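Local coordinates for protein transcriptional regulator KdgR (Pseudomonas aeruginosa, PDB 5Y6I) that probably binds DNA and regulates transcription, as other members of the IclR family of bacterial regulators do, at residues H53-F64 against Y74-V83; S150-L159 against L212-V223. All blocks are in the same frame, centred on the assembly; numbering follows the deposited sequence.

In the fold
Contact 1 (53-64 with 74-83) belongs to the helix-turn-helix domain, the probable DNA-binding end of the chain, and contact 2 (150-159 with 212-223) to the C-terminal IclR domain; their centres lie 36 Å apart and they share no helix or strand. Contact 1 is partly buried, its centre about 29 Å from the centre of the chain, and mixes backbone hydrogen bonds with two side chains laid over ring faces. Contact 2, its centre about 8 Å from the centre of the chain, is buried: valine, proline and phenylalanine pack a helix on the five-stranded antiparallel sheet, with polar chemistry across it limited to a serine pair of uncertain geometry. Each also reaches the second subunit of the assembly.

Contact 1. Residues H53-F64 against Y74-V83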
loop_
_atom_site.group_PDB
_atom_site.type_symbol
_atom_site.label_atom_id
_atom_site.label_comp_id
_atom_site.label_asym_id
_atom_site.label_seq_id
_atom_site.Cartn_x
_atom_site.Cartn_y
_atom_site.Cartn_z
ATOM N N HIS A 53 -4.519 23.642 20.032
ATOM C CA HIS A 53 -5.303 24.540 19.188
ATOM C C HIS A 53 -4.414 25.463 18.363
ATOM O O HIS A 53 -4.716 25.721 17.194
ATOM C CB HIS A 53 -6.282 25.372 20.018
ATOM C CG HIS A 53 -6.917 26.470 19.227
ATOM N ND1 HIS A 53 -8.056 26.279 18.478
ATOM C CD2 HIS A 53 -6.528 27.746 19.007
ATOM C CE1 HIS A 53 -8.358 27.401 17.850
ATOM N NE2 HIS A 53 -7.447 28.307 18.157
ATOM N N ARG A 54 -3.310 25.950 18.937
ATOM C CA ARG A 54 -2.433 26.853 18.199
ATOM C C ARG A 54 -1.812 26.153 17.003
ATOM O O ARG A 54 -1.846 26.675 15.881
ATOM C CB ARG A 54 -1.345 27.419 19.119
ATOM C CG ARG A 54 -0.911 28.817 18.707
ATOM C CD ARG A 54 -0.132 29.532 19.794
ATOM N NE ARG A 54 -0.637 29.265 21.140
ATOM C CZ ARG A 54 0.125 28.799 22.126
ATOM N NH1 ARG A 54 1.412 28.556 21.893
ATOM N NH2 ARG A 54 -0.391 28.578 23.334
ATOM N N TYR A 55 -1.255 24.953 17.220
ATOM C CA TYR A 55 -0.611 24.225 16.128
ATOM C C TYR A 55 -1.629 23.633 15.166
ATOM O O TYR A 55 -1.323 23.470 13.980
ATOM C CB TYR A 55 0.302 23.122 16.668
ATOM C CG TYR A 55 1.607 23.622 17.242
ATOM C CD1 TYR A 55 1.700 23.992 18.576
ATOM C CD2 TYR A 55 2.745 23.723 16.448
ATOM C CE1 TYR A 55 2.881 24.453 19.105
ATOM C CE2 TYR A 55 3.932 24.192 16.966
ATOM C CZ TYR A 55 3.995 24.552 18.301
ATOM O OH TYR A 55 5.176 25.012 18.844
ATOM N N LEU A 56 -2.829 23.294 15.652
ATOM C CA LEU A 56 -3.911 22.907 14.747
ATOM C C LEU A 56 -4.107 23.964 13.664
ATOM O O LEU A 56 -4.108 23.649 12.468
ATOM C CB LEU A 56 -5.212 22.674 15.526
ATOM C CG LEU A 56 -5.539 21.214 15.886
ATOM C CD1 LEU A 56 -6.793 21.084 16.753
ATOM C CD2 LEU A 56 -5.692 20.348 14.622
ATOM N N GLN A 57 -4.213 25.235 14.069
ATOM C CA GLN A 57 -4.384 26.327 13.113
ATOM C C GLN A 57 -3.336 26.269 12.002
ATOM O O GLN A 57 -3.675 26.351 10.814
ATOM C CB GLN A 57 -4.331 27.672 13.841
ATOM C CG GLN A 57 -5.392 27.830 14.923
ATOM C CD GLN A 57 -6.781 27.470 14.440
ATOM O OE1 GLN A 57 -7.325 26.420 14.794
ATOM N NE2 GLN A 57 -7.367 28.343 13.628
ATOM N N ALA A 58 -2.060 26.105 12.363
ATOM C CA ALA A 58 -1.014 25.986 11.347
ATOM C C ALA A 58 -1.269 24.794 10.423
ATOM O O ALA A 58 -1.176 24.917 9.194
ATOM C CB ALA A 58 0.358 25.854 12.009
ATOM N N LEU A 59 -1.581 23.628 11.003
ATOM C CA LEU A 59 -1.818 22.434 10.191
ATOM C C LEU A 59 -3.034 22.587 9.285
ATOM O O LEU A 59 -3.080 21.971 8.219
ATOM C CB LEU A 59 -1.977 21.183 11.068
ATOM C CG LEU A 59 -0.862 20.764 12.049
ATOM C CD1 LEU A 59 -1.308 19.623 12.947
ATOM C CD2 LEU A 59 0.437 20.388 11.313
ATOM N N ILE A 60 -4.019 23.397 9.677
ATOM C CA ILE A 60 -5.151 23.647 8.785
ATOM C C ILE A 60 -4.738 24.585 7.643
ATOM O O ILE A 60 -5.098 24.365 6.477
ATOM C CB ILE A 60 -6.355 24.194 9.585
ATOM C CG1 ILE A 60 -6.678 23.291 10.791
ATOM C CG2 ILE A 60 -7.582 24.351 8.678
ATOM C CD1 ILE A 60 -7.883 23.783 11.673
ATOM N N ALA A 61 -3.973 25.638 7.956
ATOM C CA ALA A 61 -3.373 26.466 6.911
ATOM C C ALA A 61 -2.589 25.623 5.915
ATOM O O ALA A 61 -2.813 25.701 4.703
ATOM C CB ALA A 61 -2.460 27.521 7.536
ATOM N N SER A 62 -1.666 24.795 6.406
ATOM C CA SER A 62 -0.822 24.015 5.508
ATOM C C SER A 62 -1.585 22.925 4.749
ATOM O O SER A 62 -0.967 22.198 3.958
ATOM C CB SER A 62 0.326 23.398 6.301
ATOM O OG SER A 62 -0.178 22.618 7.368
ATOM N N GLY A 63 -2.898 22.802 4.951
ATOM C CA GLY A 63 -3.680 21.771 4.311
ATOM C C GLY A 63 -3.538 20.398 4.924
ATOM O O GLY A 63 -4.221 19.467 4.478
ATOM N N PHE A 64 -2.670 20.237 5.923
ATOM C CA PHE A 64 -2.454 18.938 6.538
ATOM C C PHE A 64 -3.605 18.529 7.443
ATOM O O PHE A 64 -3.698 17.348 7.806
ATOM C CB PHE A 64 -1.116 18.932 7.301
ATOM C CG PHE A 64 0.074 18.577 6.430
ATOM C CD1 PHE A 64 0.745 19.545 5.727
ATOM C CD2 PHE A 64 0.494 17.270 6.301
ATOM C CE1 PHE A 64 1.816 19.223 4.917
ATOM C CE2 PHE A 64 1.565 16.944 5.489
ATOM C CZ PHE A 64 2.226 17.932 4.796
ATOM N N TYR A 74 -12.003 17.911 13.813
ATOM C CA TYR A 74 -10.720 17.986 13.124
ATOM C C TYR A 74 -10.408 16.661 12.457
ATOM O O TYR A 74 -10.637 15.596 13.036
ATOM C CB TYR A 74 -9.588 18.341 14.098
ATOM C CG TYR A 74 -9.731 19.718 14.697
ATOM C CD1 TYR A 74 -9.403 20.862 13.962
ATOM C CD2 TYR A 74 -10.214 19.883 15.986
ATOM C CE1 TYR A 74 -9.548 22.136 14.513
ATOM C CE2 TYR A 74 -10.367 21.151 16.544
ATOM C CZ TYR A 74 -10.036 22.264 15.808
ATOM O OH TYR A 74 -10.197 23.502 16.390
ATOM N N SER A 75 -9.861 16.734 11.249
ATOM C CA SER A 75 -9.480 15.534 10.525
ATOM C C SER A 75 -8.290 15.855 9.634
ATOM O O SER A 75 -7.829 16.995 9.557
ATOM C CB SER A 75 -10.658 15.005 9.710
ATOM O OG SER A 75 -11.284 16.076 9.021
ATOM N N LEU A 76 -7.805 14.838 8.934
ATOM C CA LEU A 76 -6.633 15.027 8.102
ATOM C C LEU A 76 -7.000 15.769 6.838
ATOM O O LEU A 76 -8.060 15.540 6.250
ATOM C CB LEU A 76 -5.993 13.694 7.762
ATOM C CG LEU A 76 -5.505 12.944 8.993
ATOM C CD1 LEU A 76 -5.426 11.440 8.730
ATOM C CD2 LEU A 76 -4.165 13.500 9.401
ATOM N N GLY A 77 -6.118 16.677 6.427
ATOM C CA GLY A 77 -6.304 17.394 5.188
ATOM C C GLY A 77 -5.797 16.616 3.985
ATOM O O GLY A 77 -5.241 15.518 4.090
ATOM N N ARG A 78 -6.002 17.218 2.810
ATOM C CA ARG A 78 -5.523 16.622 1.570
ATOM C C ARG A 78 -4.001 16.564 1.516
ATOM O O ARG A 78 -3.445 15.662 0.877
ATOM C CB ARG A 78 -6.055 17.394 0.368
ATOM C CG ARG A 78 -7.423 16.963 -0.104
ATOM C CD ARG A 78 -7.501 15.478 -0.394
ATOM N NE ARG A 78 -8.881 15.020 -0.288
ATOM C CZ ARG A 78 -9.454 14.650 0.854
ATOM N NH1 ARG A 78 -10.723 14.259 0.865
ATOM N NH2 ARG A 78 -8.764 14.674 1.989
ATOM N N GLU A 79 -3.309 17.507 2.163
ATOM C CA GLU A 79 -1.857 17.380 2.266
ATOM C C GLU A 79 -1.464 16.125 3.030
ATOM O O GLU A 79 -0.479 15.462 2.688
ATOM C CB GLU A 79 -1.256 18.614 2.930
ATOM C CG GLU A 79 -1.006 19.732 1.957
ATOM C CD GLU A 79 -0.392 19.223 0.675
ATOM O OE1 GLU A 79 0.551 18.395 0.738
ATOM O OE2 GLU A 79 -0.865 19.632 -0.399
ATOM N N ALA A 80 -2.221 15.780 4.068
ATOM C CA ALA A 80 -1.976 14.525 4.760
ATOM C C ALA A 80 -2.148 13.348 3.811
ATOM O O ALA A 80 -1.348 12.403 3.823
ATOM C CB ALA A 80 -2.917 14.396 5.960
ATOM N N LEU A 81 -3.182 13.393 2.972
ATOM C CA LEU A 81 -3.421 12.299 2.043
ATOM C C LEU A 81 -2.313 12.198 1.000
ATOM O O LEU A 81 -1.882 11.097 0.650
ATOM C CB LEU A 81 -4.786 12.489 1.366
ATOM C CG LEU A 81 -5.135 11.561 0.200
ATOM C CD1 LEU A 81 -5.061 10.112 0.628
ATOM C CD2 LEU A 81 -6.512 11.892 -0.377
ATOM N N ARG A 82 -1.845 13.328 0.476
ATOM C CA ARG A 82 -0.931 13.260 -0.659
ATOM C C ARG A 82 0.448 12.758 -0.240
ATOM O O ARG A 82 1.083 11.988 -0.979
ATOM C CB ARG A 82 -0.836 14.614 -1.338
ATOM C CG ARG A 82 -2.106 14.937 -2.119
ATOM C CD ARG A 82 -2.139 16.349 -2.662
ATOM N NE ARG A 82 -3.117 17.181 -1.971
ATOM C CZ ARG A 82 -3.529 18.357 -2.427
ATOM N NH1 ARG A 82 -4.422 19.071 -1.745
ATOM N NH2 ARG A 82 -3.042 18.817 -3.573
ATOM N N VAL A 83 0.930 13.186 0.933
ATOM C CA VAL A 83 2.173 12.641 1.479
ATOM C C VAL A 83 2.029 11.144 1.706
ATOM O O VAL A 83 2.900 10.343 1.324
ATOM C CB VAL A 83 2.555 13.365 2.784
ATOM C CG1 VAL A 83 3.623 12.571 3.564
ATOM C CG2 VAL A 83 3.014 14.788 2.495
#
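Leu56 sets its CD1 over the centre of the Tyr74 ring, 3.4 Å from the centroid and only 6° off the ring normal. Both Leu56 methyls lie on this one side of the ring, CD2 being 3.8 Å from Tyr74 CD1. Ile60 CD1 comes to the edge of the same ring, 3.7 Å from Tyr74 CE1. Tyr74 CG stands anti to its carbonyl carbon (chi1 -65°), which carries the ring from the strand to the helix.

The second half of the contact forms where the helix ends. Phe64 offers a ring face to Glu79, whose CB sits 3.6 Å from the centroid, while Val83 CG2 approaches obliquely, 4.0 Å from Phe64 CE2. Backbone bonds fix this corner: Gly77 N gives a nearly straight bond to Phe64 O (2.9 Å, 171° at the hydrogen), and Glu79 N bonds to Gly63 O at 3.2 Å. Gly63, with positive phi, closes the helix in a Schellman motif. Gly77 is the N-cap residue of the next helix, and its CA-H also points at Gly63 O.

Further out, Leu38 and Leu41 of helix 38-45 pack on Leu56, and Lys27 of the second subunit packs on Glu79. Helices 38-45 and 49-61 form the helix-turn-helix and strands 65-67 and 74-76 the wing of a winged helix-turn-helix domain, consistent with DNA binding.

Contact 2. Residues S150-L159 against L212-V223; sequences STGLVFAAFL and LSAPVFDARGRV
Phe158 CB lies 3.5 Å from Val223 CG2, at the start of strand 223-232, while its ring reaches strand 212-217, so this residue at the end of helix 150-158 meets both strands. The ring, with CG anti to the carbonyl carbon (chi1 -71°), lies under Pro215 CG, which sits over one face toward the rim: CE1 is 3.8 Å from Pro215 CG, and CD1 and CZ are also near it. On the other edge CE2 lies 4.0 Å from Phe217 CZ, a neighbour it shares with CD2. Phe217 presents its edge to the Phe158 face in an offset edge-to-face pair, planes at 68°.

One turn earlier Val154 splits its branches along the strand, CG1 against Pro215 CB (3.6 Å) and CG2 against Ser213 CB (3.5 Å). At the start of the helix Ser150 OG and Ser213 OG lie at hydrogen-bonding distance, though the position of the latter is less certain. Asp218, bonded to Arg222 N and NE, fixes the turn leading to Val223.

Contacts across the interface are thus mostly apolar, whereas charge gathers at the turn: Arg222, in the loop between strands 209-217 and 223-232, makes a salt bridge to Glu128 of the second subunit.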
loop_
_atom_site.group_PDB
_atom_site.type_symbol
_atom_site.label_atom_id
_atom_site.label_comp_id
_atom_site.label_asym_id
_atom_site.label_seq_id
_atom_site.Cartn_x
_atom_site.Cartn_y
_atom_site.Cartn_z
ATOM N N SER A 150 8.252 -24.849 3.128
ATOM C CA SER A 150 7.690 -24.032 4.200
ATOM C C SER A 150 7.318 -22.653 3.689
ATOM O O SER A 150 6.355 -22.043 4.163
ATOM C CB SER A 150 8.692 -23.913 5.345
ATOM O OG SER A 150 9.946 -23.454 4.861
ATOM N N THR A 151 8.086 -22.151 2.729
ATOM C CA THR A 151 7.772 -20.898 2.066
ATOM C C THR A 151 6.451 -20.991 1.307
ATOM O O THR A 151 5.642 -20.052 1.317
ATOM C CB THR A 151 8.920 -20.561 1.121
ATOM O OG1 THR A 151 10.169 -20.692 1.822
ATOM C CG2 THR A 151 8.793 -19.178 0.595
ATOM N N GLY A 152 6.215 -22.121 0.640
ATOM C CA GLY A 152 4.987 -22.283 -0.113
ATOM C C GLY A 152 3.776 -22.440 0.776
ATOM O O GLY A 152 2.670 -22.028 0.404
ATOM N N LEU A 153 3.957 -23.025 1.964
ATOM C CA LEU A 153 2.814 -23.218 2.854
ATOM C C LEU A 153 2.357 -21.902 3.475
ATOM O O LEU A 153 1.151 -21.669 3.616
ATOM C CB LEU A 153 3.137 -24.249 3.938
ATOM C CG LEU A 153 3.392 -25.679 3.443
ATOM C CD1 LEU A 153 2.970 -26.726 4.466
ATOM C CD2 LEU A 153 2.670 -25.931 2.147
ATOM N N VAL A 154 3.293 -21.026 3.852
ATOM C CA VAL A 154 2.883 -19.737 4.399
ATOM C C VAL A 154 2.095 -18.954 3.357
ATOM O O VAL A 154 1.014 -18.431 3.641
ATOM C CB VAL A 154 4.089 -18.932 4.907
ATOM C CG1 VAL A 154 3.590 -17.531 5.393
ATOM C CG2 VAL A 154 4.819 -19.685 6.015
ATOM N N PHE A 155 2.609 -18.884 2.128
ATOM C CA PHE A 155 1.847 -18.294 1.032
ATOM C C PHE A 155 0.423 -18.867 0.971
ATOM O O PHE A 155 -0.563 -18.132 1.092
ATOM C CB PHE A 155 2.597 -18.506 -0.293
ATOM C CG PHE A 155 3.727 -17.500 -0.545
ATOM C CD1 PHE A 155 3.498 -16.138 -0.484
ATOM C CD2 PHE A 155 5.016 -17.931 -0.848
ATOM C CE1 PHE A 155 4.520 -15.220 -0.727
ATOM C CE2 PHE A 155 6.054 -17.014 -1.083
ATOM C CZ PHE A 155 5.794 -15.656 -1.026
ATOM N N ALA A 156 0.292 -20.188 0.822
ATOM C CA ALA A 156 -1.039 -20.786 0.784
ATOM C C ALA A 156 -1.850 -20.426 2.017
ATOM O O ALA A 156 -3.082 -20.304 1.942
ATOM C CB ALA A 156 -0.943 -22.308 0.665
ATOM N N ALA A 157 -1.188 -20.267 3.159
ATOM C CA ALA A 157 -1.937 -19.967 4.370
ATOM C C ALA A 157 -2.536 -18.569 4.316
ATOM O O ALA A 157 -3.635 -18.351 4.837
ATOM C CB ALA A 157 -1.039 -20.116 5.598
ATOM N N PHE A 158 -1.850 -17.620 3.672
ATOM C CA PHE A 158 -2.215 -16.223 3.791
ATOM C C PHE A 158 -2.759 -15.586 2.519
ATOM O O PHE A 158 -3.514 -14.620 2.625
ATOM C CB PHE A 158 -1.015 -15.421 4.302
ATOM C CG PHE A 158 -0.700 -15.689 5.739
ATOM C CD1 PHE A 158 0.124 -16.741 6.099
ATOM C CD2 PHE A 158 -1.286 -14.929 6.740
ATOM C CE1 PHE A 158 0.397 -17.008 7.430
ATOM C CE2 PHE A 158 -1.020 -15.194 8.076
ATOM C CZ PHE A 158 -0.173 -16.239 8.419
ATOM N N LEU A 159 -2.439 -16.087 1.336
ATOM C CA LEU A 159 -3.004 -15.505 0.127
ATOM C C LEU A 159 -4.394 -16.027 -0.134
ATOM O O LEU A 159 -4.791 -17.087 0.359
ATOM C CB LEU A 159 -2.127 -15.792 -1.080
ATOM C CG LEU A 159 -0.764 -15.163 -0.971
ATOM C CD1 LEU A 159 0.192 -16.165 -1.470
ATOM C CD2 LEU A 159 -0.722 -13.767 -1.666
ATOM N N LEU A 212 12.058 -22.892 8.187
ATOM C CA LEU A 212 11.147 -22.164 9.052
ATOM C C LEU A 212 10.759 -20.913 8.289
ATOM O O LEU A 212 11.612 -20.301 7.642
ATOM C CB LEU A 212 11.802 -21.816 10.383
ATOM C CG LEU A 212 10.912 -21.399 11.546
ATOM C CD1 LEU A 212 10.259 -22.633 12.146
ATOM C CD2 LEU A 212 11.718 -20.640 12.595
ATOM N N SER A 213 9.476 -20.553 8.348
ATOM C CA SER A 213 8.925 -19.528 7.475
ATOM C C SER A 213 7.880 -18.697 8.196
ATOM O O SER A 213 7.017 -19.242 8.893
ATOM C CB SER A 213 8.273 -20.149 6.247
ATOM O OG SER A 213 9.185 -20.975 5.569
ATOM N N ALA A 214 7.927 -17.385 7.960
ATOM C CA ALA A 214 6.963 -16.426 8.465
ATOM C C ALA A 214 6.664 -15.405 7.380
ATOM O O ALA A 214 7.509 -15.143 6.515
ATOM C CB ALA A 214 7.477 -15.699 9.714
ATOM N N PRO A 215 5.471 -14.824 7.398
ATOM C CA PRO A 215 5.092 -13.857 6.368
ATOM C C PRO A 215 5.387 -12.414 6.756
ATOM O O PRO A 215 5.404 -12.044 7.937
ATOM C CB PRO A 215 3.578 -14.066 6.245
ATOM C CG PRO A 215 3.166 -14.460 7.651
ATOM C CD PRO A 215 4.316 -15.300 8.178
ATOM N N VAL A 216 5.573 -11.593 5.717
ATOM C CA VAL A 216 5.802 -10.154 5.836
ATOM C C VAL A 216 4.659 -9.405 5.148
ATOM O O VAL A 216 4.324 -9.699 3.992
ATOM C CB VAL A 216 7.159 -9.755 5.230
ATOM C CG1 VAL A 216 7.390 -8.266 5.389
ATOM C CG2 VAL A 216 8.315 -10.607 5.853
ATOM N N PHE A 217 4.084 -8.426 5.849
ATOM C CA PHE A 217 2.888 -7.708 5.422
ATOM C C PHE A 217 3.210 -6.264 5.064
ATOM O O PHE A 217 4.132 -5.662 5.622
ATOM C CB PHE A 217 1.834 -7.709 6.528
ATOM C CG PHE A 217 1.440 -9.077 6.984
ATOM C CD1 PHE A 217 0.541 -9.836 6.245
ATOM C CD2 PHE A 217 1.970 -9.617 8.142
ATOM C CE1 PHE A 217 0.176 -11.119 6.665
ATOM C CE2 PHE A 217 1.610 -10.896 8.566
ATOM C CZ PHE A 217 0.715 -11.642 7.833
ATOM N N ASP A 218 2.415 -5.687 4.157
ATOM C CA ASP A 218 2.578 -4.274 3.863
ATOM C C ASP A 218 1.609 -3.465 4.711
ATOM O O ASP A 218 0.838 -4.000 5.520
ATOM C CB ASP A 218 2.427 -3.986 2.360
ATOM C CG ASP A 218 1.038 -4.297 1.807
ATOM O OD1 ASP A 218 0.127 -4.686 2.589
ATOM O OD2 ASP A 218 0.859 -4.150 0.561
ATOM N N ALA A 219 1.684 -2.140 4.534
ATOM C CA ALA A 219 0.798 -1.222 5.238
ATOM C C ALA A 219 -0.650 -1.683 5.196
ATOM O O ALA A 219 -1.374 -1.567 6.192
ATOM C CB ALA A 219 0.919 0.175 4.629
ATOM N N ARG A 220 -1.102 -2.201 4.052
ATOM C CA ARG A 220 -2.512 -2.543 3.908
ATOM C C ARG A 220 -2.814 -3.967 4.348
ATOM O O ARG A 220 -3.955 -4.415 4.211
ATOM C CB ARG A 220 -2.970 -2.308 2.465
ATOM C CG ARG A 220 -2.351 -1.056 1.841
ATOM C CD ARG A 220 -3.090 -0.656 0.605
ATOM N NE ARG A 220 -4.497 -0.689 0.915
ATOM C CZ ARG A 220 -5.310 0.358 0.837
ATOM N NH1 ARG A 220 -4.869 1.533 0.400
ATOM N NH2 ARG A 220 -6.579 0.210 1.168
ATOM N N GLY A 221 -1.830 -4.666 4.902
ATOM C CA GLY A 221 -1.990 -6.018 5.382
ATOM C C GLY A 221 -1.770 -7.096 4.346
ATOM O O GLY A 221 -2.006 -8.280 4.644
ATOM N N ARG A 222 -1.346 -6.737 3.136
ATOM C CA ARG A 222 -1.221 -7.711 2.066
ATOM C C ARG A 222 0.099 -8.435 2.230
ATOM O O ARG A 222 1.082 -7.860 2.697
ATOM C CB ARG A 222 -1.309 -7.024 0.695
ATOM C CG ARG A 222 -2.412 -5.945 0.597
ATOM C CD ARG A 222 -2.556 -5.323 -0.808
ATOM N NE ARG A 222 -1.453 -4.431 -1.146
ATOM C CZ ARG A 222 -1.564 -3.360 -1.922
ATOM N NH1 ARG A 222 -2.736 -3.035 -2.431
ATOM N NH2 ARG A 222 -0.504 -2.600 -2.170
ATOM N N VAL A 223 0.121 -9.720 1.884
ATOM C CA VAL A 223 1.363 -10.460 2.032
ATOM C C VAL A 223 2.372 -9.887 1.054
ATOM O O VAL A 223 2.158 -9.911 -0.164
ATOM C CB VAL A 223 1.152 -11.962 1.814
ATOM C CG1 VAL A 223 2.479 -12.683 1.927
ATOM C CG2 VAL A 223 0.197 -12.481 2.847
#